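Local coordinates for tartrate dehydrogenase/decarboxylase (Pseudomonas putida, PDB 3FLK), which oxidises tartrate to 2-hydroxy-3-oxosuccinate with NAD(+), and also converts meso-tartrate to D-glycerate and oxidatively decarboxylates D-malate to pyruvate, at residues 104-109 against 267-272; 278-283 against 306-311; 131-136 against 169-174. The protein carries 1 engineered substitution. All coordinates share one frame; numbering follows the deposited sequence.

How the contacts relate
From the N terminus, the chain first lays down 104-109, turns back through 131-136 beside it, and reaches helix segment 169-174, which closes contact 3. Only later does 267-272 return to pair with 104-109 and close contact 1, so contact 3 lies wholly within the longer loop. Contact 2 follows in series: 278-283 comes next along the chain and is covered by 306-311 after a short connection. Strands 278-282, 266-270, 105-111 and 129-135 stand side by side in one mixed sheet. Contact 1 is strand against strand, whereas contacts 2 and 3 each add a helix, 299-313 and 165-181. Contacts 1 and 3 each supply an arginine to oxalate; contact 2 reaches the nicotinamide end of NADH.

Contact 1: residues 104-109 against 267-272; sequences YVNIRP and SANLNP. With OXL (oxalate ion), chain G.
V105 and L270 form an antiparallel hydrogen-bonded pair. L270 N gives a strong bond to V105 O (2.8 Å), but the return bond from V105 N to L270 O is weak at 3.4 Å. Both Y104 and V105 face L270, a classic beta bulge; beyond it, I107 and A268 pair regularly through two backbone bonds. V105 CG2 touches P272 CG at 3.7 Å, and the same proline meets the ring of Y104. Y104 CE2 lies 3.5 Å from P272 CD, while the tyrosine hydroxyl bonds to E273. At the other end S267 CB packs 3.5 Å from R108 CG and lies equally near NE. S267 OG, bonded to E281 O, also meets a water that accepts from N106 ND2, R108 NH2 and N269 ND2. R108 NE donates to N106 OD1 from above the amide plane (3.2 Å), steadying an extended arginine whose NH1 and NH2 both reach oxalate O4, each at 3.0 Å. A leucine in place of R108 would probably leave O4 without these two donors and take one partner each from the water and S252 OG, although R98 and R134 of the same chain and K192 of the second subunit also bind the oxalate. N106 and N269 lie side by side, and both bond to the amide of N136. In the sheet, strand 129-135 flanks 105-111 and strand 278-282 flanks 266-270, while Y174 of helix 165-181 packs on V105, I107 and L270.

Contact 2: residues 278-283 against 306-311; sequences SLFEPV and ALMLEF. With NAI (1,4-dihydronicotinamide adenine dinucleotide), chain F.
F280 lays one face of its ring on helix segment 306-311, directly over the backbone of M308. The CA of this selenomethionine sits 3.6 Å from the ring centroid and only 10° off the normal, a CH-pi contact over the centre of the ring. Its side chain leaves with CG anti to the backbone N (chi1 -178°), which lets CG approach F280 CD2 to 3.6 Å. Farther on, the selenium makes a looser, oblique Met-aromatic contact, 4.9 Å from the same centroid. F311 closes the ring's far end: its CB is 3.7 Å from F280 CZ, its CG lies at the ring edge in plane, and the two side chains cross at about a right angle. This is helix-on-sheet packing within the alpha/beta fold of the isocitrate and isopropylmalate dehydrogenases, with segment 306-311 of helix 299-313 running nearly antiparallel to strand 278-282 (158°). Packing is slacker toward L307, where CB stays 4.2 Å from F280 CD1; this leucine is partly exposed and a sulfate ion lies near it. F311 is also partly exposed and makes a cation-pi contact with R274. At this margin S278 OG, which also accepts a hydrogen bond from N271 N, stands 3.4 Å from F311 CE2. E281, next along the strand, takes no part in the helix packing: its OE1 accepts a bond from N7N of the NADH carboxamide at 3.0 Å, and OE2 forms a salt bridge with R98.

Contact 3: residues 131-136 against 169-174; sequences VVVREN and DRILKY. With OXL (oxalate ion), chain G.
I171 plugs helix segment 169-174 onto V133 and E135 of 131-136. Helix 165-181 lies on the large mixed sheet of the alpha/beta fold; its segment 169-174 runs nearly antiparallel to 131-135 (168°), the segment axes approaching to 8.7 Å. From the helix, I171 CB comes first, 4.0 Å from E135 CG. The branch CG2 turns to the same glutamate, meeting its CG at 3.9 Å. CG1, anti to the backbone N (chi1 -165°), points at the strand itself and lies 3.8 Å from E135 CA. The tip, CD1, rests against V133 CG1 at 3.7 Å and also touches the carbonyl oxygen of R134. Y174 adds a looser contact with V133, and W203 of helix 199-211 packs on I171 as well. Beside this apolar patch, a water donates to E135 OE2 and accepts from R170 NE, linking two side chains that also share T137 as a partner. R134, with its CB directed away from the helix, runs out extended, and its NE bonds to N245 O. Its NH1 donates almost straight (170°) to oxalate O2 at 2.9 Å, with O2 in the plane of the guanidinium.

Contact 1: residues 104-109 against 267-272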
loop_
_atom_site.group_PDB
_atom_site.type_symbol
_atom_site.label_atom_id
_atom_site.label_comp_id
_atom_site.label_asym_id
_atom_site.label_seq_id
_atom_site.Cartn_x
_atom_site.Cartn_y
_atom_site.Cartn_z
ATOM N N TYR A 104 -5.902 -10.222 -18.641
ATOM C CA TYR A 104 -4.835 -9.292 -18.243
ATOM C C TYR A 104 -5.299 -7.968 -17.629
ATOM O O TYR A 104 -4.523 -7.300 -16.941
ATOM C CB TYR A 104 -3.824 -9.073 -19.380
ATOM C CG TYR A 104 -4.366 -8.395 -20.621
ATOM C CD1 TYR A 104 -4.365 -7.007 -20.735
ATOM C CD2 TYR A 104 -4.848 -9.143 -21.695
ATOM C CE1 TYR A 104 -4.852 -6.376 -21.876
ATOM C CE2 TYR A 104 -5.334 -8.519 -22.847
ATOM C CZ TYR A 104 -5.334 -7.136 -22.924
ATOM O OH TYR A 104 -5.812 -6.503 -24.049
ATOM N N VAL A 105 -6.549 -7.590 -17.879
ATOM C CA VAL A 105 -7.105 -6.364 -17.309
ATOM C C VAL A 105 -7.989 -6.685 -16.108
ATOM O O VAL A 105 -9.003 -7.372 -16.240
ATOM C CB VAL A 105 -7.945 -5.550 -18.328
ATOM C CG1 VAL A 105 -8.169 -4.148 -17.803
ATOM C CG2 VAL A 105 -7.269 -5.483 -19.677
ATOM N N ASN A 106 -7.599 -6.178 -14.944
ATOM C CA ASN A 106 -8.418 -6.294 -13.741
ATOM C C ASN A 106 -9.003 -4.927 -13.395
ATOM O O ASN A 106 -8.305 -4.057 -12.873
ATOM C CB ASN A 106 -7.602 -6.865 -12.574
ATOM C CG ASN A 106 -8.477 -7.434 -11.460
ATOM O OD1 ASN A 106 -9.642 -7.072 -11.315
ATOM N ND2 ASN A 106 -7.910 -8.337 -10.674
ATOM N N ILE A 107 -10.284 -4.748 -13.715
ATOM C CA ILE A 107 -10.988 -3.478 -13.525
ATOM C C ILE A 107 -11.724 -3.467 -12.191
ATOM O O ILE A 107 -12.573 -4.323 -11.939
ATOM C CB ILE A 107 -12.006 -3.210 -14.674
ATOM C CG1 ILE A 107 -11.296 -3.103 -16.029
ATOM C CG2 ILE A 107 -12.833 -1.953 -14.397
ATOM C CD1 ILE A 107 -10.454 -1.834 -16.205
ATOM N N ARG A 108 -11.408 -2.481 -11.355
ATOM C CA ARG A 108 -11.974 -2.388 -10.011
ATOM C C ARG A 108 -12.411 -0.951 -9.687
ATOM O O ARG A 108 -11.589 -0.128 -9.270
ATOM C CB ARG A 108 -10.965 -2.917 -8.975
ATOM C CG ARG A 108 -10.667 -4.407 -9.122
ATOM C CD ARG A 108 -9.523 -4.886 -8.230
ATOM N NE ARG A 108 -9.471 -6.347 -8.181
ATOM C CZ ARG A 108 -8.856 -7.057 -7.234
ATOM N NH1 ARG A 108 -8.224 -6.453 -6.236
ATOM N NH2 ARG A 108 -8.879 -8.382 -7.285
ATOM N N PRO A 109 -13.710 -0.639 -9.894
ATOM C CA PRO A 109 -14.216 0.706 -9.598
ATOM C C PRO A 109 -14.318 1.014 -8.104
ATOM O O PRO A 109 -14.617 0.129 -7.297
ATOM C CB PRO A 109 -15.608 0.715 -10.242
ATOM C CG PRO A 109 -16.017 -0.713 -10.288
ATOM C CD PRO A 109 -14.759 -1.521 -10.440
ATOM N N SER A 267 -14.978 -6.579 -9.090
ATOM C CA SER A 267 -13.850 -6.682 -10.010
ATOM C C SER A 267 -14.181 -7.477 -11.267
ATOM O O SER A 267 -14.864 -8.508 -11.213
ATOM C CB SER A 267 -12.618 -7.259 -9.316
ATOM O OG SER A 267 -12.670 -8.665 -9.253
ATOM N N ALA A 268 -13.699 -6.969 -12.396
ATOM C CA ALA A 268 -13.837 -7.634 -13.680
ATOM C C ALA A 268 -12.452 -8.059 -14.168
ATOM O O ALA A 268 -11.595 -7.210 -14.420
ATOM C CB ALA A 268 -14.499 -6.700 -14.682
ATOM N N ASN A 269 -12.241 -9.370 -14.267
ATOM C CA ASN A 269 -11.006 -9.933 -14.810
ATOM C C ASN A 269 -11.222 -10.222 -16.288
ATOM O O ASN A 269 -11.718 -11.286 -16.662
ATOM C CB ASN A 269 -10.604 -11.215 -14.071
ATOM C CG ASN A 269 -10.298 -10.982 -12.601
ATOM O OD1 ASN A 269 -9.148 -11.071 -12.178
ATOM N ND2 ASN A 269 -11.330 -10.699 -11.811
ATOM N N LEU A 270 -10.850 -9.256 -17.121
ATOM C CA LEU A 270 -11.227 -9.263 -18.527
ATOM C C LEU A 270 -10.144 -9.780 -19.459
ATOM O O LEU A 270 -8.973 -9.401 -19.352
ATOM C CB LEU A 270 -11.646 -7.859 -18.982
ATOM C CG LEU A 270 -12.806 -7.135 -18.291
ATOM C CD1 LEU A 270 -13.046 -5.801 -18.974
ATOM C CD2 LEU A 270 -14.086 -7.971 -18.281
ATOM N N ASN A 271 -10.565 -10.655 -20.366
ATOM C CA ASN A 271 -9.828 -10.948 -21.584
ATOM C C ASN A 271 -10.538 -10.173 -22.704
ATOM O O ASN A 271 -11.495 -10.679 -23.291
ATOM C CB ASN A 271 -9.820 -12.457 -21.855
ATOM C CG ASN A 271 -9.136 -12.821 -23.168
ATOM O OD1 ASN A 271 -9.770 -13.348 -24.082
ATOM N ND2 ASN A 271 -7.841 -12.541 -23.266
ATOM N N PRO A 272 -10.087 -8.932 -22.982
ATOM C CA PRO A 272 -10.798 -7.994 -23.864
ATOM C C PRO A 272 -10.990 -8.499 -25.296
ATOM O O PRO A 272 -11.971 -8.136 -25.949
ATOM C CB PRO A 272 -9.901 -6.751 -23.859
ATOM C CG PRO A 272 -9.067 -6.881 -22.637
ATOM C CD PRO A 272 -8.838 -8.342 -22.470
HETATM C C1 OXL G . -5.874 -10.509 -3.928
HETATM C C2 OXL G . -6.637 -9.873 -5.005
HETATM O O1 OXL G . -5.869 -9.972 -2.794
HETATM O O2 OXL G . -6.638 -10.382 -6.147
HETATM O O3 OXL G . -5.236 -11.560 -4.165
HETATM O O4 OXL G . -7.269 -8.821 -4.751
HETATM O O HOH W 1 -10.389 -9.628 -9.041
#

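Contact 2: residues 278-283 against 306-311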
loop_
_atom_site.group_PDB
_atom_site.type_symbol
_atom_site.label_atom_id
_atom_site.label_comp_id
_atom_site.label_asym_id
_atom_site.label_seq_id
_atom_site.Cartn_x
_atom_site.Cartn_y
_atom_site.Cartn_z
ATOM N N SER A 278 -14.133 -14.320 -19.563
ATOM C CA SER A 278 -13.698 -13.406 -18.519
ATOM C C SER A 278 -14.274 -13.852 -17.174
ATOM O O SER A 278 -15.205 -14.662 -17.127
ATOM C CB SER A 278 -14.117 -11.974 -18.851
ATOM O OG SER A 278 -13.428 -11.499 -19.997
ATOM N N LEU A 279 -13.709 -13.331 -16.088
ATOM C CA LEU A 279 -14.100 -13.735 -14.742
ATOM C C LEU A 279 -14.542 -12.535 -13.913
ATOM O O LEU A 279 -13.883 -11.493 -13.897
ATOM C CB LEU A 279 -12.956 -14.485 -14.051
ATOM C CG LEU A 279 -13.211 -15.083 -12.661
ATOM C CD1 LEU A 279 -12.430 -16.367 -12.489
ATOM C CD2 LEU A 279 -12.864 -14.095 -11.557
ATOM N N PHE A 280 -15.663 -12.697 -13.220
ATOM C CA PHE A 280 -16.243 -11.617 -12.437
ATOM C C PHE A 280 -16.411 -12.057 -10.987
ATOM O O PHE A 280 -16.986 -13.110 -10.705
ATOM C CB PHE A 280 -17.556 -11.142 -13.071
ATOM C CG PHE A 280 -17.389 -10.645 -14.488
ATOM C CD1 PHE A 280 -17.209 -9.291 -14.748
ATOM C CD2 PHE A 280 -17.376 -11.539 -15.559
ATOM C CE1 PHE A 280 -17.033 -8.833 -16.057
ATOM C CE2 PHE A 280 -17.201 -11.092 -16.865
ATOM C CZ PHE A 280 -17.031 -9.737 -17.114
ATOM N N GLU A 281 -15.874 -11.243 -10.081
ATOM C CA GLU A 281 -15.743 -11.596 -8.673
ATOM C C GLU A 281 -15.677 -10.335 -7.815
ATOM O O GLU A 281 -15.329 -9.261 -8.313
ATOM C CB GLU A 281 -14.472 -12.433 -8.448
ATOM C CG GLU A 281 -13.176 -11.672 -8.736
ATOM C CD GLU A 281 -11.917 -12.366 -8.248
ATOM O OE1 GLU A 281 -11.979 -13.174 -7.298
ATOM O OE2 GLU A 281 -10.845 -12.086 -8.822
ATOM N N PRO A 282 -16.019 -10.451 -6.519
ATOM C CA PRO A 282 -15.715 -9.347 -5.616
ATOM C C PRO A 282 -14.211 -9.163 -5.412
ATOM O O PRO A 282 -13.432 -10.095 -5.630
ATOM C CB PRO A 282 -16.376 -9.770 -4.303
ATOM C CG PRO A 282 -16.570 -11.230 -4.399
ATOM C CD PRO A 282 -16.724 -11.555 -5.843
ATOM N N VAL A 283 -13.814 -7.959 -5.009
ATOM C CA VAL A 283 -12.438 -7.705 -4.592
ATOM C C VAL A 283 -12.099 -8.531 -3.340
ATOM O O VAL A 283 -11.007 -9.097 -3.239
ATOM C CB VAL A 283 -12.175 -6.195 -4.340
ATOM C CG1 VAL A 283 -10.793 -5.974 -3.728
ATOM C CG2 VAL A 283 -12.303 -5.402 -5.637
ATOM N N ALA A 306 -23.447 -7.253 -12.353
ATOM C CA ALA A 306 -23.823 -6.156 -13.241
ATOM C C ALA A 306 -22.729 -5.870 -14.273
ATOM O O ALA A 306 -23.024 -5.662 -15.454
ATOM C CB ALA A 306 -24.148 -4.905 -12.441
ATOM N N LEU A 307 -21.472 -5.875 -13.823
ATOM C CA LEU A 307 -20.323 -5.706 -14.717
ATOM C C LEU A 307 -20.256 -6.825 -15.753
ATOM O O LEU A 307 -19.916 -6.582 -16.912
ATOM C CB LEU A 307 -19.008 -5.641 -13.927
ATOM C CG LEU A 307 -18.794 -4.475 -12.954
ATOM C CD1 LEU A 307 -17.445 -4.606 -12.265
ATOM C CD2 LEU A 307 -18.909 -3.124 -13.655
HETATM N N MSE A 308 -20.586 -8.040 -15.320
HETATM C CA MSE A 308 -20.614 -9.216 -16.187
HETATM C C MSE A 308 -21.627 -9.065 -17.324
HETATM O O MSE A 308 -21.323 -9.385 -18.476
HETATM C CB MSE A 308 -20.906 -10.475 -15.366
HETATM C CG MSE A 308 -20.909 -11.766 -16.165
HETATM SE SE MSE A 308 -20.887 -13.328 -15.019
HETATM C CE MSE A 308 -20.930 -14.693 -16.376
ATOM N N LEU A 309 -22.820 -8.571 -16.993
ATOM C CA LEU A 309 -23.874 -8.363 -17.987
ATOM C C LEU A 309 -23.502 -7.255 -18.963
ATOM O O LEU A 309 -23.749 -7.371 -20.164
ATOM C CB LEU A 309 -25.215 -8.052 -17.311
ATOM C CG LEU A 309 -25.855 -9.138 -16.438
ATOM C CD1 LEU A 309 -27.239 -8.690 -15.980
ATOM C CD2 LEU A 309 -25.936 -10.484 -17.161
ATOM N N GLU A 310 -22.902 -6.189 -18.438
ATOM C CA GLU A 310 -22.417 -5.081 -19.255
ATOM C C GLU A 310 -21.386 -5.573 -20.279
ATOM O O GLU A 310 -21.442 -5.194 -21.452
ATOM C CB GLU A 310 -21.823 -3.986 -18.362
ATOM C CG GLU A 310 -21.545 -2.661 -19.070
ATOM C CD GLU A 310 -21.010 -1.591 -18.132
ATOM O OE1 GLU A 310 -20.079 -1.884 -17.351
ATOM O OE2 GLU A 310 -21.517 -0.449 -18.179
ATOM N N PHE A 311 -20.468 -6.433 -19.832
ATOM C CA PHE A 311 -19.417 -6.976 -20.697
ATOM C C PHE A 311 -19.933 -7.992 -21.724
ATOM O O PHE A 311 -19.498 -7.987 -22.878
ATOM C CB PHE A 311 -18.288 -7.593 -19.863
ATOM C CG PHE A 311 -17.090 -8.008 -20.677
ATOM C CD1 PHE A 311 -16.221 -7.052 -21.198
ATOM C CD2 PHE A 311 -16.835 -9.353 -20.929
ATOM C CE1 PHE A 311 -15.112 -7.431 -21.958
ATOM C CE2 PHE A 311 -15.730 -9.742 -21.686
ATOM C CZ PHE A 311 -14.869 -8.779 -22.202
HETATM P PA NAI F . -10.776 -10.881 3.164
HETATM O O1A NAI F . -11.177 -9.952 2.082
HETATM O O2A NAI F . -11.400 -12.209 3.017
HETATM O O5B NAI F . -11.202 -10.256 4.575
HETATM C C5B NAI F . -10.622 -9.082 5.097
HETATM C C4B NAI F . -11.560 -8.440 6.113
HETATM O O4B NAI F . -12.655 -7.843 5.443
HETATM C C3B NAI F . -12.130 -9.457 7.093
HETATM O O3B NAI F . -12.157 -8.874 8.373
HETATM C C2B NAI F . -13.534 -9.708 6.581
HETATM O O2B NAI F . -14.440 -9.999 7.621
HETATM C C1B NAI F . -13.884 -8.419 5.856
HETATM N N9A NAI F . -14.751 -8.678 4.694
HETATM C C8A NAI F . -14.378 -9.216 3.488
HETATM N N7A NAI F . -15.473 -9.282 2.699
HETATM C C5A NAI F . -16.532 -8.798 3.375
HETATM C C6A NAI F . -17.873 -8.640 3.037
HETATM N N6A NAI F . -18.310 -8.993 1.831
HETATM N N1A NAI F . -18.743 -8.103 3.965
HETATM C C2A NAI F . -18.294 -7.726 5.213
HETATM N N3A NAI F . -16.959 -7.883 5.534
HETATM C C4A NAI F . -16.094 -8.414 4.635
HETATM O O3 NAI F . -9.158 -10.945 3.147
HETATM P PN NAI F . -8.177 -11.710 4.175
HETATM O O1N NAI F . -8.792 -11.824 5.514
HETATM O O2N NAI F . -6.870 -11.022 4.072
HETATM O O5D NAI F . -8.024 -13.166 3.523
HETATM C C5D NAI F . -8.910 -14.224 3.824
HETATM C C4D NAI F . -8.749 -15.347 2.800
HETATM O O4D NAI F . -9.249 -14.931 1.543
HETATM C C3D NAI F . -7.300 -15.757 2.568
HETATM O O3D NAI F . -7.279 -17.156 2.418
HETATM C C2D NAI F . -6.926 -15.091 1.256
HETATM O O2D NAI F . -5.943 -15.809 0.549
HETATM C C1D NAI F . -8.264 -15.090 0.532
HETATM N N1N NAI F . -8.437 -14.045 -0.496
HETATM C C2N NAI F . -8.907 -14.443 -1.717
HETATM C C3N NAI F . -9.121 -13.516 -2.730
HETATM C C7N NAI F . -9.885 -13.937 -3.953
HETATM O O7N NAI F . -10.449 -15.229 -4.012
HETATM N N7N NAI F . -10.017 -13.081 -4.966
HETATM C C4N NAI F . -8.853 -12.169 -2.485
HETATM C C5N NAI F . -8.379 -11.767 -1.236
HETATM C C6N NAI F . -8.175 -12.721 -0.239
#

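Contact 3: residues 131-136 against 169-174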
loop_
_atom_site.group_PDB
_atom_site.type_symbol
_atom_site.label_atom_id
_atom_site.label_comp_id
_atom_site.label_asym_id
_atom_site.label_seq_id
_atom_site.Cartn_x
_atom_site.Cartn_y
_atom_site.Cartn_z
ATOM N N VAL A 131 -11.450 4.542 -11.025
ATOM C CA VAL A 131 -11.305 3.151 -11.425
ATOM C C VAL A 131 -9.835 2.721 -11.388
ATOM O O VAL A 131 -8.956 3.401 -11.929
ATOM C CB VAL A 131 -11.975 2.872 -12.808
ATOM C CG1 VAL A 131 -11.403 3.768 -13.905
ATOM C CG2 VAL A 131 -11.866 1.399 -13.196
ATOM N N VAL A 132 -9.582 1.604 -10.714
ATOM C CA VAL A 132 -8.259 0.996 -10.702
ATOM C C VAL A 132 -8.164 -0.002 -11.851
ATOM O O VAL A 132 -8.999 -0.898 -11.980
ATOM C CB VAL A 132 -7.955 0.308 -9.347
ATOM C CG1 VAL A 132 -6.616 -0.437 -9.390
ATOM C CG2 VAL A 132 -7.971 1.332 -8.217
ATOM N N VAL A 133 -7.155 0.191 -12.697
ATOM C CA VAL A 133 -6.851 -0.715 -13.794
ATOM C C VAL A 133 -5.580 -1.460 -13.390
ATOM O O VAL A 133 -4.486 -0.887 -13.371
ATOM C CB VAL A 133 -6.658 0.050 -15.136
ATOM C CG1 VAL A 133 -6.320 -0.908 -16.271
ATOM C CG2 VAL A 133 -7.913 0.856 -15.481
ATOM N N ARG A 134 -5.743 -2.732 -13.043
ATOM C CA ARG A 134 -4.663 -3.526 -12.466
ATOM C C ARG A 134 -4.160 -4.583 -13.447
ATOM O O ARG A 134 -4.948 -5.359 -13.993
ATOM C CB ARG A 134 -5.149 -4.177 -11.162
ATOM C CG ARG A 134 -4.218 -5.222 -10.556
ATOM C CD ARG A 134 -4.973 -6.086 -9.559
ATOM N NE ARG A 134 -4.125 -7.112 -8.955
ATOM C CZ ARG A 134 -4.576 -8.122 -8.218
ATOM N NH1 ARG A 134 -5.876 -8.257 -7.988
ATOM N NH2 ARG A 134 -3.723 -9.003 -7.708
ATOM N N GLU A 135 -2.845 -4.608 -13.663
ATOM C CA GLU A 135 -2.216 -5.651 -14.472
ATOM C C GLU A 135 -2.401 -6.992 -13.764
ATOM O O GLU A 135 -2.139 -7.109 -12.567
ATOM C CB GLU A 135 -0.731 -5.350 -14.702
ATOM C CG GLU A 135 -0.132 -6.056 -15.927
ATOM C CD GLU A 135 -0.073 -7.572 -15.773
ATOM O OE1 GLU A 135 0.391 -8.049 -14.712
ATOM O OE2 GLU A 135 -0.503 -8.287 -16.706
ATOM N N ASN A 136 -2.834 -7.999 -14.515
ATOM C CA ASN A 136 -3.386 -9.212 -13.919
ATOM C C ASN A 136 -2.672 -10.530 -14.275
ATOM O O ASN A 136 -3.138 -11.605 -13.882
ATOM C CB ASN A 136 -4.871 -9.299 -14.298
ATOM C CG ASN A 136 -5.726 -9.942 -13.225
ATOM O OD1 ASN A 136 -5.472 -9.796 -12.028
ATOM N ND2 ASN A 136 -6.772 -10.638 -13.655
ATOM N N ASP A 169 2.711 -2.864 -22.001
ATOM C CA ASP A 169 2.075 -2.028 -23.023
ATOM C C ASP A 169 0.557 -2.202 -23.088
ATOM O O ASP A 169 -0.171 -1.218 -23.188
ATOM C CB ASP A 169 2.695 -2.273 -24.405
ATOM C CG ASP A 169 4.029 -1.561 -24.585
ATOM O OD1 ASP A 169 4.495 -0.890 -23.640
ATOM O OD2 ASP A 169 4.612 -1.669 -25.686
ATOM N N ARG A 170 0.090 -3.447 -23.016
ATOM C CA ARG A 170 -1.337 -3.738 -23.163
ATOM C C ARG A 170 -2.203 -3.252 -21.994
ATOM O O ARG A 170 -3.343 -2.842 -22.204
ATOM C CB ARG A 170 -1.585 -5.219 -23.479
ATOM C CG ARG A 170 -1.234 -6.197 -22.368
ATOM C CD ARG A 170 -1.472 -7.623 -22.828
ATOM N NE ARG A 170 -1.197 -8.593 -21.771
ATOM C CZ ARG A 170 -1.401 -9.902 -21.879
ATOM N NH1 ARG A 170 -1.896 -10.422 -22.998
ATOM N NH2 ARG A 170 -1.114 -10.695 -20.855
ATOM N N ILE A 171 -1.669 -3.292 -20.774
ATOM C CA ILE A 171 -2.395 -2.746 -19.622
ATOM C C ILE A 171 -2.423 -1.214 -19.663
ATOM O O ILE A 171 -3.445 -0.602 -19.347
ATOM C CB ILE A 171 -1.876 -3.298 -18.243
ATOM C CG1 ILE A 171 -2.881 -3.004 -17.119
ATOM C CG2 ILE A 171 -0.490 -2.756 -17.892
ATOM C CD1 ILE A 171 -4.169 -3.824 -17.202
ATOM N N LEU A 172 -1.309 -0.609 -20.074
ATOM C CA LEU A 172 -1.215 0.845 -20.209
ATOM C C LEU A 172 -2.146 1.348 -21.307
ATOM O O LEU A 172 -2.825 2.363 -21.133
ATOM C CB LEU A 172 0.228 1.285 -20.489
ATOM C CG LEU A 172 1.247 1.154 -19.351
ATOM C CD1 LEU A 172 2.654 1.384 -19.877
ATOM C CD2 LEU A 172 0.938 2.093 -18.184
ATOM N N LYS A 173 -2.184 0.626 -22.425
ATOM C CA LYS A 173 -3.083 0.958 -23.528
ATOM C C LYS A 173 -4.543 0.929 -23.078
ATOM O O LYS A 173 -5.294 1.864 -23.353
ATOM C CB LYS A 173 -2.871 0.026 -24.721
ATOM C CG LYS A 173 -3.699 0.408 -25.945
ATOM C CD LYS A 173 -3.278 -0.366 -27.179
ATOM C CE LYS A 173 -4.056 0.092 -28.407
ATOM N NZ LYS A 173 -5.495 -0.279 -28.330
ATOM N N TYR A 174 -4.933 -0.133 -22.378
ATOM C CA TYR A 174 -6.300 -0.243 -21.876
ATOM C C TYR A 174 -6.669 0.957 -21.002
ATOM O O TYR A 174 -7.729 1.562 -21.190
ATOM C CB TYR A 174 -6.521 -1.558 -21.117
ATOM C CG TYR A 174 -7.988 -1.902 -20.960
ATOM C CD1 TYR A 174 -8.635 -2.717 -21.891
ATOM C CD2 TYR A 174 -8.737 -1.387 -19.900
ATOM C CE1 TYR A 174 -9.991 -3.027 -21.757
ATOM C CE2 TYR A 174 -10.091 -1.687 -19.761
ATOM C CZ TYR A 174 -10.709 -2.507 -20.691
ATOM O OH TYR A 174 -12.047 -2.811 -20.553
HETATM C C1 OXL G . -5.874 -10.509 -3.928
HETATM C C2 OXL G . -6.637 -9.873 -5.005
HETATM O O1 OXL G . -5.869 -9.972 -2.794
HETATM O O2 OXL G . -6.638 -10.382 -6.147
HETATM O O3 OXL G . -5.236 -11.560 -4.165
HETATM O O4 OXL G . -7.269 -8.821 -4.751
HETATM O O HOH W 2 -0.785 -7.345 -19.156
#